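Local coordinates for endo-1,4-beta-xylanase (Pseudoalteromonas haloplanktis, PDB 1H12), which hydrolyses internal beta-1,4-xylosidic bonds of xylan as a cold-adapted family 8 glycoside hydrolase, and probably also acts on beta-1,4-glucans, at residues Gly341-Leu353 against Glu363-Thr375. Numbering follows the deposited sequence. Where two conformers were deposited one is given.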
ATOM      1  N   GLY A 341     -10.876  -1.946  12.179  1.00 14.25           N
ATOM      2  CA  GLY A 341     -11.803  -2.181  11.062  1.00 16.81           C
ATOM      3  C   GLY A 341     -11.266  -3.155  10.039  1.00 12.69           C
ATOM      4  O   GLY A 341     -10.277  -3.843  10.250  1.00 13.94           O
ATOM      5  N   GLU A 342     -11.962  -3.217   8.934  1.00 11.42           N
ATOM      6  CA  GLU A 342     -11.682  -4.235   7.970  1.00 10.83           C
ATOM      7  C   GLU A 342     -10.306  -4.083   7.348  1.00  9.66           C
ATOM      8  O   GLU A 342      -9.644  -5.068   7.041  1.00  9.86           O
ATOM      9  CB  GLU A 342     -12.730  -4.295   6.864  1.00 11.19           C
ATOM     10  CG  GLU A 342     -14.172  -4.494   7.336  1.00 13.18           C
ATOM     11  CD  GLU A 342     -14.931  -3.243   7.562  1.00 14.46           C
ATOM     12  OE1 GLU A 342     -14.325  -2.165   7.710  1.00 15.41           O
ATOM     13  OE2 GLU A 342     -16.188  -3.329   7.566  1.00 19.19           O
ATOM     14  N   GLY A 343      -9.882  -2.831   7.122  1.00  9.60           N
ATOM     15  CA  GLY A 343      -8.597  -2.618   6.462  1.00 10.01           C
ATOM     16  C   GLY A 343      -7.419  -3.047   7.323  1.00  8.88           C
ATOM     17  O   GLY A 343      -6.430  -3.566   6.822  1.00  9.59           O
ATOM     18  N   GLN A 344      -7.532  -2.801   8.628  1.00  8.92           N
ATOM     19  CA  GLN A 344      -6.489  -3.200   9.549  1.00  8.68           C
ATOM     20  C   GLN A 344      -6.430  -4.706   9.639  1.00  8.56           C
ATOM     21  O   GLN A 344      -5.341  -5.325   9.628  1.00  8.97           O
ATOM     22  CB  GLN A 344      -6.721  -2.523  10.894  1.00  8.53           C
ATOM     23  CG  GLN A 344      -5.583  -2.642  11.862  1.00  8.50           C
ATOM     24  CD  GLN A 344      -5.865  -2.035  13.190  1.00  8.96           C
ATOM     25  OE1 GLN A 344      -6.974  -1.523  13.419  1.00 10.15           O
ATOM     26  NE2 GLN A 344      -4.877  -2.102  14.103  1.00  9.21           N
ATOM     27  N   LYS A 345      -7.606  -5.347   9.739  1.00  8.44           N
ATOM     28  CA  LYS A 345      -7.651  -6.794   9.747  1.00  8.79           C
ATOM     29  C   LYS A 345      -7.107  -7.385   8.438  1.00  8.50           C
ATOM     30  O   LYS A 345      -6.446  -8.422   8.457  1.00  9.28           O
ATOM     31  CB  LYS A 345      -9.080  -7.257   9.992  1.00  9.58           C
ATOM     32  CG  LYS A 345      -9.579  -6.959  11.366  1.00 10.28           C
ATOM     33  CD  LYS A 345     -11.025  -7.362  11.601  1.00 12.31           C
ATOM     34  CE  LYS A 345     -11.433  -7.241  13.073  1.00 16.06           C
ATOM     35  NZ  LYS A 345     -12.906  -7.449  13.245  1.00 17.78           N
ATOM     36  N   ALA A 346      -7.364  -6.719   7.337  1.00  9.30           N
ATOM     37  CA  ALA A 346      -6.849  -7.133   6.028  1.00  8.82           C
ATOM     38  C   ALA A 346      -5.306  -7.045   5.974  1.00  8.80           C
ATOM     39  O   ALA A 346      -4.639  -7.981   5.543  1.00  8.87           O
ATOM     40  CB  ALA A 346      -7.480  -6.234   4.944  1.00 10.19           C
ATOM     41  N   ALA A 347      -4.755  -5.937   6.431  1.00  8.61           N
ATOM     42  CA  ALA A 347      -3.315  -5.760   6.487  1.00  8.65           C
ATOM     43  C   ALA A 347      -2.686  -6.867   7.307  1.00  8.18           C
ATOM     44  O   ALA A 347      -1.669  -7.439   6.940  1.00  8.68           O
ATOM     45  CB  ALA A 347      -2.977  -4.403   7.045  1.00  8.95           C
ATOM     46  N   ASN A 348      -3.297  -7.184   8.452  1.00  8.35           N
ATOM     47  CA  ASN A 348      -2.756  -8.166   9.357  1.00  8.19           C
ATOM     48  C   ASN A 348      -2.843  -9.579   8.779  1.00  8.92           C
ATOM     49  O   ASN A 348      -2.007 -10.431   9.072  1.00  9.69           O
ATOM     50  CB  ASN A 348      -3.424  -8.063  10.720  1.00  8.62           C
ATOM     51  CG  ASN A 348      -3.072  -6.774  11.425  1.00  8.95           C
ATOM     52  OD1 ASN A 348      -2.012  -6.179  11.118  1.00  9.15           O
ATOM     53  ND2 ASN A 348      -3.897  -6.352  12.408  1.00  9.52           N
ATOM     54  N   ALA A 349      -3.874  -9.853   7.950  1.00  9.16           N
ATOM     55  CA  ALA A 349      -3.959 -11.143   7.282  1.00  9.20           C
ATOM     56  C   ALA A 349      -2.801 -11.327   6.275  1.00  9.26           C
ATOM     57  O   ALA A 349      -2.246 -12.419   6.153  1.00  9.88           O
ATOM     58  CB  ALA A 349      -5.283 -11.310   6.628  1.00 10.51           C
ATOM     59  N   VAL A 350      -2.449 -10.266   5.537  1.00  8.54           N
ATOM     60  CA  VAL A 350      -1.352 -10.365   4.605  1.00  8.54           C
ATOM     61  C   VAL A 350      -0.042 -10.609   5.314  1.00  8.24           C
ATOM     62  O   VAL A 350       0.839 -11.334   4.824  1.00  8.96           O
ATOM     63  CB  VAL A 350      -1.266  -9.132   3.693  1.00  8.24           C
ATOM     64  CG1 VAL A 350      -0.111  -9.202   2.762  1.00  9.11           C
ATOM     65  CG2 VAL A 350      -2.577  -8.937   2.959  1.00  9.70           C
ATOM     66  N   ALA A 351       0.112 -10.008   6.493  1.00  8.29           N
ATOM     67  CA  ALA A 351       1.299 -10.195   7.292  1.00  8.21           C
ATOM     68  C   ALA A 351       1.599 -11.651   7.603  1.00  8.90           C
ATOM     69  O   ALA A 351       2.745 -12.023   7.839  1.00  9.33           O
ATOM     70  CB  ALA A 351       1.179  -9.442   8.614  1.00  9.07           C
ATOM     71  N   LEU A 352       0.547 -12.475   7.607  1.00  8.67           N
ATOM     72  CA  LEU A 352       0.705 -13.914   7.873  1.00  9.27           C
ATOM     73  C   LEU A 352       1.599 -14.630   6.923  1.00  9.91           C
ATOM     74  O   LEU A 352       2.098 -15.719   7.249  1.00 11.06           O
ATOM     75  CB  LEU A 352      -0.660 -14.592   7.944  1.00  9.88           C
ATOM     76  CG  LEU A 352      -1.582 -14.075   9.033  1.00 10.71           C
ATOM     77  CD1 LEU A 352      -2.942 -14.743   8.848  1.00 10.85           C
ATOM     78  CD2 LEU A 352      -0.983 -14.344  10.428  1.00 13.19           C
ATOM     79  N   LEU A 353       1.867 -14.076   5.747  1.00  9.17           N
ATOM     80  CA  LEU A 353       2.832 -14.655   4.817  1.00  9.33           C
ATOM     81  C   LEU A 353       4.254 -14.666   5.368  1.00  9.66           C
ATOM     82  O   LEU A 353       5.115 -15.333   4.807  1.00 11.04           O
ATOM     83  CB  LEU A 353       2.730 -13.955   3.473  1.00  9.42           C
ATOM     84  CG  LEU A 353       1.422 -14.146   2.736  1.00 10.48           C
ATOM     85  CD1 LEU A 353       1.192 -13.094   1.674  1.00 10.64           C
ATOM     86  CD2 LEU A 353       1.373 -15.555   2.094  1.00 12.43           C
ATOM     87  N   GLU A 363      -6.364 -17.350  13.822  1.00 16.21           N
ATOM     88  CA  GLU A 363      -7.173 -16.290  14.348  1.00 17.45           C
ATOM     89  C   GLU A 363      -7.196 -15.065  13.430  1.00 15.13           C
ATOM     90  O   GLU A 363      -8.284 -14.586  13.099  1.00 16.45           O
ATOM     91  CB  GLU A 363      -6.622 -15.825  15.677  1.00 21.15           C
ATOM     92  N   PHE A 364      -6.039 -14.545  13.038  1.00 12.79           N
ATOM     93  CA  PHE A 364      -5.997 -13.335  12.213  1.00 12.10           C
ATOM     94  C   PHE A 364      -6.601 -13.631  10.837  1.00 11.41           C
ATOM     95  O   PHE A 364      -7.314 -12.800  10.289  1.00 12.06           O
ATOM     96  CB  PHE A 364      -4.622 -12.745  12.104  1.00 11.59           C
ATOM     97  CG  PHE A 364      -4.171 -11.982  13.345  1.00 11.03           C
ATOM     98  CD1 PHE A 364      -4.477 -10.641  13.452  1.00 10.73           C
ATOM     99  CD2 PHE A 364      -3.514 -12.608  14.375  1.00 11.62           C
ATOM    100  CE1 PHE A 364      -4.121  -9.933  14.596  1.00 11.00           C
ATOM    101  CE2 PHE A 364      -3.158 -11.903  15.535  1.00 12.07           C
ATOM    102  CZ  PHE A 364      -3.504 -10.566  15.618  1.00 11.36           C
ATOM    103  N   PHE A 365      -6.354 -14.811  10.281  1.00 10.86           N
ATOM    104  CA  PHE A 365      -6.891 -15.057   8.980  1.00 11.27           C
ATOM    105  C   PHE A 365      -8.421 -15.154   9.014  1.00 12.14           C
ATOM    106  O   PHE A 365      -9.130 -14.583   8.173  1.00 12.59           O
ATOM    107  CB  PHE A 365      -6.327 -16.315   8.325  1.00 11.25           C
ATOM    108  CG  PHE A 365      -6.776 -16.419   6.905  1.00 11.90           C
ATOM    109  CD1 PHE A 365      -6.112 -15.711   5.921  1.00 13.37           C
ATOM    110  CD2 PHE A 365      -7.910 -17.125   6.539  1.00 13.39           C
ATOM    111  CE1 PHE A 365      -6.577 -15.718   4.625  1.00 15.02           C
ATOM    112  CE2 PHE A 365      -8.344 -17.124   5.213  1.00 15.57           C
ATOM    113  CZ  PHE A 365      -7.671 -16.413   4.285  1.00 15.13           C
ATOM    114  N   ASN A 366      -8.939 -15.899  10.001  1.00 13.54           N
ATOM    115  CA  ASN A 366     -10.389 -16.047  10.089  1.00 14.73           C
ATOM    116  C   ASN A 366     -11.106 -14.763  10.412  1.00 14.27           C
ATOM    117  O   ASN A 366     -12.213 -14.515   9.923  1.00 16.23           O
ATOM    118  CB  ASN A 366     -10.746 -17.232  10.995  1.00 16.54           C
ATOM    119  CG  ASN A 366     -10.464 -18.544  10.237  1.00 19.60           C
ATOM    120  OD1 ASN A 366     -11.044 -18.737   9.228  1.00 26.44           O
ATOM    121  ND2 ASN A 366      -9.515 -19.306  10.641  1.00 26.54           N
ATOM    122  N   GLU A 367     -10.488 -13.881  11.191  1.00 13.85           N
ATOM    123  CA  GLU A 367     -11.079 -12.580  11.467  1.00 14.23           C
ATOM    124  C   GLU A 367     -11.205 -11.765  10.187  1.00 14.65           C
ATOM    125  O   GLU A 367     -12.117 -10.931  10.089  1.00 17.72           O
ATOM    126  CB  GLU A 367     -10.304 -11.807  12.506  1.00 15.05           C
ATOM    127  CG  GLU A 367     -10.499 -12.438  13.864  1.00 17.80           C
ATOM    128  CD  GLU A 367      -9.825 -11.719  14.976  1.00 27.62           C
ATOM    129  OE1 GLU A 367      -9.472 -10.523  14.726  1.00 33.07           O
ATOM    130  OE2 GLU A 367      -9.713 -12.341  16.119  1.00 29.31           O
ATOM    131  N   PHE A 368     -10.290 -11.931   9.256  1.00 12.11           N
ATOM    132  CA  PHE A 368     -10.387 -11.262   7.947  1.00 11.30           C
ATOM    133  C   PHE A 368     -11.399 -11.948   7.021  1.00 11.41           C
ATOM    134  O   PHE A 368     -12.226 -11.300   6.417  1.00 11.98           O
ATOM    135  CB  PHE A 368      -9.012 -11.225   7.287  1.00 11.70           C
ATOM    136  CG  PHE A 368      -9.025 -10.860   5.836  1.00 10.37           C
ATOM    137  CD1 PHE A 368      -9.316  -9.577   5.395  1.00 11.30           C
ATOM    138  CD2 PHE A 368      -8.775 -11.794   4.882  1.00 12.63           C
ATOM    139  CE1 PHE A 368      -9.369  -9.213   4.097  1.00 11.38           C
ATOM    140  CE2 PHE A 368      -8.837 -11.451   3.536  1.00 13.86           C
ATOM    141  CZ  PHE A 368      -9.119 -10.168   3.148  1.00 13.51           C
ATOM    142  N   TRP A 369     -11.320 -13.256   6.920  1.00 12.47           N
ATOM    143  CA  TRP A 369     -12.105 -13.989   5.957  1.00 12.07           C
ATOM    144  C   TRP A 369     -13.599 -13.991   6.306  1.00 13.56           C
ATOM    145  O   TRP A 369     -14.442 -14.119   5.397  1.00 14.38           O
ATOM    146  CB  TRP A 369     -11.597 -15.430   5.842  1.00 13.65           C
ATOM    147  CG  TRP A 369     -12.040 -16.175   4.605  1.00 13.94           C
ATOM    148  CD1 TRP A 369     -12.982 -17.130   4.521  1.00 16.00           C
ATOM    149  CD2 TRP A 369     -11.570 -15.954   3.289  1.00 13.87           C
ATOM    150  NE1 TRP A 369     -13.104 -17.544   3.221  1.00 15.91           N
ATOM    151  CE2 TRP A 369     -12.263 -16.825   2.445  1.00 14.32           C
ATOM    152  CE3 TRP A 369     -10.633 -15.069   2.727  1.00 14.42           C
ATOM    153  CZ2 TRP A 369     -12.002 -16.929   1.120  1.00 16.06           C
ATOM    154  CZ3 TRP A 369     -10.373 -15.153   1.408  1.00 15.10           C
ATOM    155  CH2 TRP A 369     -11.087 -16.055   0.579  1.00 16.62           C
ATOM    156  N   SER A 370     -13.929 -13.799   7.568  1.00 13.97           N
ATOM    157  CA  SER A 370     -15.318 -13.751   7.969  1.00 14.92           C
ATOM    158  C   SER A 370     -15.962 -12.418   7.746  1.00 14.31           C
ATOM    159  O   SER A 370     -17.177 -12.293   7.847  1.00 16.12           O
ATOM    160  CB  SER A 370     -15.431 -14.130   9.437  1.00 17.42           C
ATOM    161  OG  SER A 370     -14.896 -13.104  10.247  1.00 22.99           O
ATOM    162  N   LEU A 371     -15.193 -11.393   7.385  1.00 13.55           N
ATOM    163  CA  LEU A 371     -15.765 -10.070   7.193  1.00 12.23           C
ATOM    164  C   LEU A 371     -16.612  -9.985   5.945  1.00 12.87           C
ATOM    165  O   LEU A 371     -16.318 -10.626   4.952  1.00 14.80           O
ATOM    166  CB  LEU A 371     -14.638  -9.053   6.964  1.00 12.65           C
ATOM    167  CG  LEU A 371     -13.703  -8.840   8.179  1.00 13.68           C
ATOM    168  CD1 LEU A 371     -12.525  -8.003   7.705  1.00 14.39           C
ATOM    169  CD2 LEU A 371     -14.441  -8.169   9.332  1.00 17.12           C
ATOM    170  N   SER A 372     -17.627  -9.130   6.011  1.00 13.68           N
ATOM    171  CA  SER A 372     -18.210  -8.697   4.740  0.50 13.68           C
ATOM    172  C   SER A 372     -17.358  -7.548   4.167  1.00 12.42           C
ATOM    173  O   SER A 372     -16.691  -6.782   4.877  1.00 13.48           O
ATOM    174  CB  SER A 372     -19.602  -8.101   5.070  0.50 14.11           C
ATOM    175  OG  SER A 372     -20.525  -9.042   5.603  0.50 14.02           O
ATOM    176  N   GLN A 373     -17.466  -7.373   2.860  1.00 12.75           N
ATOM    177  CA  GLN A 373     -16.709  -6.328   2.187  1.00 11.49           C
ATOM    178  C   GLN A 373     -17.123  -4.977   2.735  1.00 11.11           C
ATOM    179  O   GLN A 373     -18.311  -4.756   2.938  1.00 12.12           O
ATOM    180  CB  GLN A 373     -16.963  -6.420   0.679  1.00 12.31           C
ATOM    181  CG  GLN A 373     -16.169  -5.419  -0.111  1.00 11.06           C
ATOM    182  CD  GLN A 373     -16.223  -5.636  -1.588  1.00 11.34           C
ATOM    183  OE1 GLN A 373     -17.004  -6.498  -2.064  1.00 13.21           O
ATOM    184  NE2 GLN A 373     -15.387  -4.935  -2.347  1.00 10.60           N
ATOM    185  N   PRO A 374     -16.191  -4.061   2.940  1.00 10.52           N
ATOM    186  CA  PRO A 374     -16.558  -2.765   3.504  1.00 10.55           C
ATOM    187  C   PRO A 374     -17.611  -1.986   2.754  1.00 11.26           C
ATOM    188  O   PRO A 374     -17.613  -1.917   1.505  1.00 11.32           O
ATOM    189  CB  PRO A 374     -15.230  -2.008   3.533  1.00 10.35           C
ATOM    190  CG  PRO A 374     -14.254  -3.074   3.754  1.00 11.05           C
ATOM    191  CD  PRO A 374     -14.729  -4.236   2.875  1.00 10.53           C
ATOM    192  N   THR A 375     -18.508  -1.366   3.526  1.00 11.78           N
ATOM    193  CA  THR A 375     -19.541  -0.467   3.049  1.00 12.58           C
ATOM    194  C   THR A 375     -19.555   0.764   3.967  1.00 12.65           C
ATOM    195  O   THR A 375     -18.827   0.826   4.957  1.00 14.16           O
ATOM    196  CB  THR A 375     -20.932  -1.125   3.056  1.00 13.41           C
ATOM    197  OG1 THR A 375     -21.247  -1.519   4.404  1.00 15.54           O
ATOM    198  CG2 THR A 375     -20.930  -2.368   2.181  1.00 14.43           C
TER
HETATM  199  O   HOH W   1     -18.007  -1.728   6.506  1.00 20.41           O
HETATM  200  O   HOH W   2     -17.473  -5.524   7.212  1.00 27.34           O
HETATM  201  O   HOH W   3      -6.792 -10.109  10.663  1.00 12.98           O
HETATM  202  O   HOH W   4     -13.524 -10.005  12.317  1.00 19.02           O
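E342, in the first turn of helix 342-351, lies against L371 and P374 of the chain leaving helix 363-369. Its CB meets P374 CG at 3.7 Å and touches L371 CD1. CG stays over the same two side chains, and CD is still beside the proline ring. The chain bends at chi2 (92°); OE1 lies 4.1 Å from P374 CG, while OE2 accepts a 2.6 Å hydrogen bond from a water that also donates to S372 O. A second water, accepting from T375 N, probably donates to OE2 too. Glutamate suits this place because its methylenes pack on apolar neighbours while its side chain comes within about 3 Å, nearest atoms, of the bound xylopyranose, in the pocket that G341 also lines.

One turn on, K345 runs its extended chain across E367 at roughly a right angle; its long aliphatic part packs by L371 CD2, leaving the amine to water. K345 NZ and E367 O share one, while E367 OE1 stays 4.8 Å from K345 NZ and E367 OE2 is salt-bridged to K317. Another water joins K345 O to F364 O; no direct hydrogen bond links the two segments.

Small residues let the helices approach, their axes 8.5 Å apart and roughly antiparallel, 138° between their directions. F368, with CG anti to its backbone N (chi1 167°), lays its ring obliquely against A346, CE1 lying 3.6 Å from A346 CB; A349 CB rests on F368 CB. Farther along, L352 CD1 meets F365 CB at 3.8 Å, close to the plane of that ring. N348 offers CB to F364 CD1 while its ND2 bonds Y325 OH.

Helix 300-318 meets N348, L352 and F364, helix 379-392 receives A346 and P374, and helix 283-296 packs on N348 and V350, building this helical hairpin into family 8's (alpha/alpha)6 barrel beside the sugar site.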